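PDB 2I81: 2-Cys Peroxiredoxin from Plasmodium vivax SaI-1, which probably reduces hydrogen peroxide and organic hydroperoxides through a reactive cysteine thiol, as other typical 2-Cys peroxiredoxins do. Local coordinates for residues His83-Glu88 with Arg173-Ile178. Numbering follows the deposited sequence.
Sequences HERNVE and RIIDAI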
ATOM      1  N   HIS A  83     -33.610 -39.380   9.998  1.00 34.09           N
ATOM      2  CA  HIS A  83     -34.816 -39.128   9.202  1.00 34.88           C
ATOM      3  C   HIS A  83     -35.968 -38.653  10.077  1.00 35.18           C
ATOM      4  O   HIS A  83     -36.723 -37.758   9.688  1.00 35.14           O
ATOM      5  CB  HIS A  83     -35.245 -40.370   8.415  1.00 34.26           C
ATOM      6  CG  HIS A  83     -34.336 -40.718   7.278  1.00 38.34           C
ATOM      7  ND1 HIS A  83     -33.625 -39.770   6.572  1.00 42.47           N
ATOM      8  CD2 HIS A  83     -34.040 -41.910   6.711  1.00 42.01           C
ATOM      9  CE1 HIS A  83     -32.919 -40.367   5.628  1.00 42.93           C
ATOM     10  NE2 HIS A  83     -33.154 -41.665   5.690  1.00 44.28           N
ATOM     11  N   GLU A  84     -36.093 -39.261  11.256  1.00 35.88           N
ATOM     12  CA  GLU A  84     -37.088 -38.865  12.252  1.00 38.66           C
ATOM     13  C   GLU A  84     -36.956 -37.398  12.636  1.00 38.57           C
ATOM     14  O   GLU A  84     -37.959 -36.711  12.848  1.00 38.32           O
ATOM     15  CB  GLU A  84     -36.951 -39.714  13.515  1.00 39.54           C
ATOM     16  CG  GLU A  84     -37.586 -41.085  13.427  1.00 48.27           C
ATOM     17  CD  GLU A  84     -38.035 -41.593  14.785  1.00 56.82           C
ATOM     18  OE1 GLU A  84     -39.251 -41.822  14.955  1.00 61.10           O
ATOM     19  OE2 GLU A  84     -37.180 -41.752  15.685  1.00 57.11           O
ATOM     20  N   ARG A  85     -35.714 -36.930  12.723  1.00 37.90           N
ATOM     21  CA  ARG A  85     -35.422 -35.578  13.180  1.00 36.20           C
ATOM     22  C   ARG A  85     -35.352 -34.576  12.028  1.00 34.37           C
ATOM     23  O   ARG A  85     -34.956 -33.424  12.221  1.00 35.23           O
ATOM     24  CB  ARG A  85     -34.132 -35.574  14.010  1.00 35.25           C
ATOM     25  CG  ARG A  85     -34.355 -35.899  15.485  1.00 39.12           C
ATOM     26  CD  ARG A  85     -33.161 -36.616  16.105  1.00 38.56           C
ATOM     27  NE  ARG A  85     -33.329 -38.069  16.102  1.00 45.90           N
ATOM     28  CZ  ARG A  85     -33.616 -38.805  17.175  1.00 43.27           C
ATOM     29  NH1 ARG A  85     -33.765 -38.236  18.366  1.00 41.66           N
ATOM     30  NH2 ARG A  85     -33.747 -40.120  17.058  1.00 48.74           N
ATOM     31  N   ASN A  86     -35.766 -35.021  10.841  1.00 31.26           N
ATOM     32  CA  ASN A  86     -35.727 -34.218   9.616  1.00 29.14           C
ATOM     33  C   ASN A  86     -34.340 -33.629   9.332  1.00 28.96           C
ATOM     34  O   ASN A  86     -34.215 -32.461   8.958  1.00 28.86           O
ATOM     35  CB  ASN A  86     -36.807 -33.118   9.641  1.00 27.76           C
ATOM     36  CG  ASN A  86     -37.021 -32.467   8.279  1.00 30.09           C
ATOM     37  OD1 ASN A  86     -37.128 -31.245   8.174  1.00 35.31           O
ATOM     38  ND2 ASN A  86     -37.081 -33.283   7.230  1.00 31.97           N
ATOM     39  N   VAL A  87     -33.296 -34.433   9.525  1.00 28.11           N
ATOM     40  CA  VAL A  87     -31.945 -33.969   9.205  1.00 29.13           C
ATOM     41  C   VAL A  87     -31.330 -34.745   8.039  1.00 27.26           C
ATOM     42  O   VAL A  87     -31.448 -35.971   7.956  1.00 26.90           O
ATOM     43  CB  VAL A  87     -30.982 -33.916  10.447  1.00 29.08           C
ATOM     44  CG1 VAL A  87     -31.721 -33.481  11.710  1.00 28.42           C
ATOM     45  CG2 VAL A  87     -30.286 -35.242  10.679  1.00 29.51           C
ATOM     46  N   GLU A  88     -30.702 -34.006   7.129  1.00 27.58           N
ATOM     47  CA  GLU A  88     -29.972 -34.599   6.020  1.00 27.29           C
ATOM     48  C   GLU A  88     -28.529 -34.847   6.442  1.00 27.73           C
ATOM     49  O   GLU A  88     -27.840 -33.943   6.924  1.00 27.28           O
ATOM     50  CB  GLU A  88     -30.033 -33.700   4.779  1.00 26.80           C
ATOM     51  CG  GLU A  88     -29.289 -34.247   3.555  1.00 29.82           C
ATOM     52  CD  GLU A  88     -30.028 -35.370   2.834  1.00 33.94           C
ATOM     53  OE1 GLU A  88     -31.267 -35.469   2.960  1.00 34.37           O
ATOM     54  OE2 GLU A  88     -29.359 -36.156   2.129  1.00 36.35           O
ATOM     55  N   ARG A 173     -28.293 -36.181  20.513  1.00 28.08           N
ATOM     56  CA  ARG A 173     -28.689 -35.427  21.705  1.00 28.37           C
ATOM     57  C   ARG A 173     -28.641 -33.924  21.427  1.00 29.17           C
ATOM     58  O   ARG A 173     -29.531 -33.180  21.846  1.00 28.44           O
ATOM     59  CB  ARG A 173     -27.785 -35.775  22.893  1.00 28.62           C
ATOM     60  CG  ARG A 173     -28.257 -35.196  24.224  1.00 28.54           C
ATOM     61  CD  ARG A 173     -27.169 -35.232  25.294  1.00 30.85           C
ATOM     62  NE  ARG A 173     -26.093 -34.272  25.040  1.00 38.06           N
ATOM     63  CZ  ARG A 173     -26.108 -32.992  25.408  1.00 38.56           C
ATOM     64  NH1 ARG A 173     -27.151 -32.483  26.056  1.00 37.94           N
ATOM     65  NH2 ARG A 173     -25.072 -32.214  25.123  1.00 38.89           N
ATOM     66  N   ILE A 174     -27.593 -33.495  20.721  1.00 28.33           N
ATOM     67  CA  ILE A 174     -27.427 -32.101  20.299  1.00 28.99           C
ATOM     68  C   ILE A 174     -28.587 -31.663  19.402  1.00 27.90           C
ATOM     69  O   ILE A 174     -29.175 -30.600  19.615  1.00 28.29           O
ATOM     70  CB  ILE A 174     -26.057 -31.881  19.579  1.00 29.34           C
ATOM     71  CG1 ILE A 174     -24.878 -32.055  20.552  1.00 30.95           C
ATOM     72  CG2 ILE A 174     -25.998 -30.520  18.885  1.00 26.82           C
ATOM     73  CD1 ILE A 174     -24.841 -31.080  21.735  1.00 30.47           C
ATOM     74  N   ILE A 175     -28.910 -32.496  18.410  1.00 26.95           N
ATOM     75  CA  ILE A 175     -30.042 -32.263  17.507  1.00 25.42           C
ATOM     76  C   ILE A 175     -31.346 -32.158  18.298  1.00 25.88           C
ATOM     77  O   ILE A 175     -32.152 -31.257  18.058  1.00 27.45           O
ATOM     78  CB  ILE A 175     -30.165 -33.377  16.424  1.00 25.08           C
ATOM     79  CG1 ILE A 175     -28.947 -33.368  15.492  1.00 23.66           C
ATOM     80  CG2 ILE A 175     -31.441 -33.202  15.597  1.00 19.80           C
ATOM     81  CD1 ILE A 175     -28.740 -34.663  14.718  1.00 19.87           C
ATOM     82  N   ASP A 176     -31.532 -33.074  19.249  1.00 27.38           N
ATOM     83  CA  ASP A 176     -32.704 -33.072  20.121  1.00 28.82           C
ATOM     84  C   ASP A 176     -32.809 -31.797  20.957  1.00 28.97           C
ATOM     85  O   ASP A 176     -33.900 -31.250  21.119  1.00 32.52           O
ATOM     86  CB  ASP A 176     -32.705 -34.304  21.035  1.00 29.38           C
ATOM     87  CG  ASP A 176     -33.115 -35.576  20.309  1.00 31.02           C
ATOM     88  OD1 ASP A 176     -33.738 -35.488  19.228  1.00 32.60           O
ATOM     89  OD2 ASP A 176     -32.819 -36.673  20.827  1.00 27.71           O
ATOM     90  N   ALA A 177     -31.673 -31.331  21.477  1.00 27.65           N
ATOM     91  CA  ALA A 177     -31.626 -30.124  22.305  1.00 25.91           C
ATOM     92  C   ALA A 177     -31.952 -28.858  21.514  1.00 25.98           C
ATOM     93  O   ALA A 177     -32.675 -27.984  22.001  1.00 25.43           O
ATOM     94  CB  ALA A 177     -30.267 -29.996  22.986  1.00 25.10           C
ATOM     95  N   ILE A 178     -31.415 -28.772  20.298  1.00 25.86           N
ATOM     96  CA  ILE A 178     -31.651 -27.636  19.403  1.00 27.69           C
ATOM     97  C   ILE A 178     -33.112 -27.572  18.964  1.00 29.47           C
ATOM     98  O   ILE A 178     -33.724 -26.499  18.969  1.00 29.62           O
ATOM     99  CB  ILE A 178     -30.708 -27.676  18.169  1.00 28.21           C
ATOM    100  CG1 ILE A 178     -29.262 -27.434  18.609  1.00 26.44           C
ATOM    101  CG2 ILE A 178     -31.113 -26.625  17.125  1.00 25.16           C
ATOM    102  CD1 ILE A 178     -28.223 -27.912  17.637  1.00 26.33           C
TER
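Arg-85 and Asp-176 form a salt bridge between the residue just past helix 79-84 and the side of helix 168-184. Arg-85 NH1 donates to Asp-176 OD1 at 2.9 Å, with an N-H...O angle of 160°. The carboxylate receives it through the syn lone pair of OD1, which lies nearly in the guanidinium plane, although the two planes are turned 41° apart. Asp-176 OD2 is 3.1 Å from the same Arg-85 NH1, so the carboxylate faces that nitrogen with both oxygens. The arginine chain bends at chi2 and chi3, which lays CB, CG and CD across Ile-175 CG2 and turns NH1 to the acid. Arg-85 NE bonds back to Ala-81 O in helix 79-84, and this should limit rotation of the guanidinium.

Next to the charged pair the contact is apolar. CG2 of Ile-175, set anti to its backbone N, lies 3.9 Å from both Arg-85 CD and Val-87 CG1; the isoleucine runs roughly at right angles to the arginine chain but meets the valine tip to tip. Helix 79-84 ends in a Schellman motif, Val-87 N bonding to Phe-82 O and Asn-86 N to His-83 O, with Asn-86 as the C-prime residue at positive phi. Phe-82 touches both Val-87 and Ile-175, while Tyr-54, Leu-56 and Leu-147 extend the apolar layer onto strands 54-59 and 140-148. The contact thus joins the turn from helix 79-84 into strand 87-93 to helix 168-184, which packs against the central sheet of this thioredoxin-like fold and meets a second subunit through Ile-174, Ala-177 and Ile-178.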